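Local atomic coordinates of acyl-coenzyme A oxidase 3 (Yarrowia lipolytica, PDB entry 5YS9), a protein that oxidises acyl-CoA substrates to trans-2-enoyl-CoA with FAD as cofactor, passing electrons to oxygen to form hydrogen peroxide in peroxisomal fatty acid beta-oxidation. Residues S472-G475 with H476-K480. Sequence-based numbering, arbitrary orientation.
Sequences SCLG and HRKGK
Gly475 O accepts a hydrogen bond from the backbone N of Lys480, five residues on, at 2.8 Å, and the chain at this point turns back alongside the last turn of helix 458-477, which ends in a Schellman motif. Gly479, at phi 101°, is the C-prime residue, and its N donates to His476 O at 2.9 Å, the inner bond of the pair. Before the turn the helical pattern still holds, with His476 N, Arg477 N and Lys478 N bonded to Ser472 O, Cys473 O and Leu474 O; Lys478 N adds a weak bond to Gly475 O. The imidazole of His476 ties down the chain that leaves the helix: ND1 donates to Lys480 O at 3.2 Å, almost in line with the C=O, though this oxygen lies some 20° out of the ring plane. Over one flank, the Lys478 chain slants across Leu474, its CE 3.8 Å from Leu474 CG. Leu474 also packs on Phe529 of helix 507-534, the helix that covers buried Cys473 through Ile522, Gln523 and Thr526. Arg477 reaches toward the same helix; its chain is extended from CG to NE, and NH2 forms a salt bridge with Asp527 and a hydrogen bond with Gln523. On the way its guanidinium passes obliquely by the Cys473 sulfur, SG standing 3.9 Å from both NE and NH2 of Arg477.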
loop_
_atom_site.group_PDB
_atom_site.type_symbol
_atom_site.label_atom_id
_atom_site.label_comp_id
_atom_site.label_asym_id
_atom_site.label_seq_id
_atom_site.Cartn_x
_atom_site.Cartn_y
_atom_site.Cartn_z
ATOM N N SER A 472 -21.373 -25.748 0.713
ATOM C CA SER A 472 -21.694 -26.276 -0.634
ATOM C C SER A 472 -21.185 -27.722 -0.846
ATOM O O SER A 472 -21.904 -28.547 -1.386
ATOM C CB SER A 472 -21.139 -25.367 -1.724
ATOM O OG SER A 472 -21.974 -24.243 -1.865
ATOM N N CYS A 473 -19.943 -27.976 -0.419
ATOM C CA CYS A 473 -19.289 -29.270 -0.507
ATOM C C CYS A 473 -20.020 -30.298 0.354
ATOM O O CYS A 473 -20.339 -31.351 -0.139
ATOM C CB CYS A 473 -17.851 -29.148 -0.051
ATOM S SG CYS A 473 -16.798 -30.642 0.002
ATOM N N LEU A 474 -20.298 -29.971 1.618
ATOM C CA LEU A 474 -21.078 -30.843 2.539
ATOM C C LEU A 474 -22.517 -31.111 2.051
ATOM O O LEU A 474 -22.950 -32.252 2.051
ATOM C CB LEU A 474 -21.101 -30.250 3.954
ATOM C CG LEU A 474 -21.656 -31.091 5.106
ATOM C CD1 LEU A 474 -21.018 -32.484 5.263
ATOM C CD2 LEU A 474 -21.449 -30.298 6.378
ATOM N N GLY A 475 -23.236 -30.082 1.589
ATOM C CA GLY A 475 -24.547 -30.293 0.962
ATOM C C GLY A 475 -24.513 -31.168 -0.300
ATOM O O GLY A 475 -25.482 -31.867 -0.580
ATOM N N HIS A 476 -23.431 -31.135 -1.055
ATOM C CA HIS A 476 -23.265 -32.048 -2.166
ATOM C C HIS A 476 -23.156 -33.508 -1.731
ATOM O O HIS A 476 -23.728 -34.391 -2.338
ATOM C CB HIS A 476 -22.050 -31.648 -2.990
ATOM C CG HIS A 476 -21.826 -32.503 -4.193
ATOM N ND1 HIS A 476 -22.715 -32.563 -5.238
ATOM C CD2 HIS A 476 -20.815 -33.336 -4.515
ATOM C CE1 HIS A 476 -22.264 -33.400 -6.149
ATOM N NE2 HIS A 476 -21.112 -33.881 -5.735
ATOM N N ARG A 477 -22.416 -33.739 -0.660
ATOM C CA ARG A 477 -22.175 -35.067 -0.127
ATOM C C ARG A 477 -23.469 -35.683 0.359
ATOM O O ARG A 477 -23.604 -36.888 0.426
ATOM C CB ARG A 477 -21.163 -35.015 1.004
ATOM C CG ARG A 477 -19.841 -34.395 0.630
ATOM C CD ARG A 477 -18.832 -34.700 1.703
ATOM N NE ARG A 477 -17.501 -34.249 1.364
ATOM C CZ ARG A 477 -16.509 -34.159 2.233
ATOM N NH1 ARG A 477 -16.700 -34.486 3.489
ATOM N NH2 ARG A 477 -15.327 -33.737 1.844
ATOM N N LYS A 478 -24.400 -34.822 0.735
ATOM C CA LYS A 478 -25.707 -35.222 1.209
ATOM C C LYS A 478 -26.712 -35.282 0.077
ATOM O O LYS A 478 -27.895 -35.443 0.307
ATOM C CB LYS A 478 -26.190 -34.287 2.305
ATOM C CG LYS A 478 -25.399 -34.435 3.586
ATOM C CD LYS A 478 -25.843 -33.471 4.665
ATOM C CE LYS A 478 -24.749 -33.284 5.695
ATOM N NZ LYS A 478 -25.246 -32.618 6.925
ATOM N N GLY A 479 -26.232 -35.111 -1.145
ATOM C CA GLY A 479 -27.055 -35.300 -2.295
ATOM C C GLY A 479 -27.603 -34.052 -2.942
ATOM O O GLY A 479 -28.300 -34.189 -3.927
ATOM N N LYS A 480 -27.313 -32.838 -2.445
ATOM C CA LYS A 480 -27.759 -31.605 -3.179
ATOM C C LYS A 480 -26.911 -31.352 -4.455
ATOM O O LYS A 480 -25.723 -31.684 -4.488
ATOM C CB LYS A 480 -27.783 -30.345 -2.289
ATOM C CG LYS A 480 -29.003 -30.247 -1.396
ATOM C CD LYS A 480 -28.938 -29.028 -0.490
ATOM C CE LYS A 480 -30.083 -29.019 0.520
ATOM N NZ LYS A 480 -29.535 -28.691 1.866
#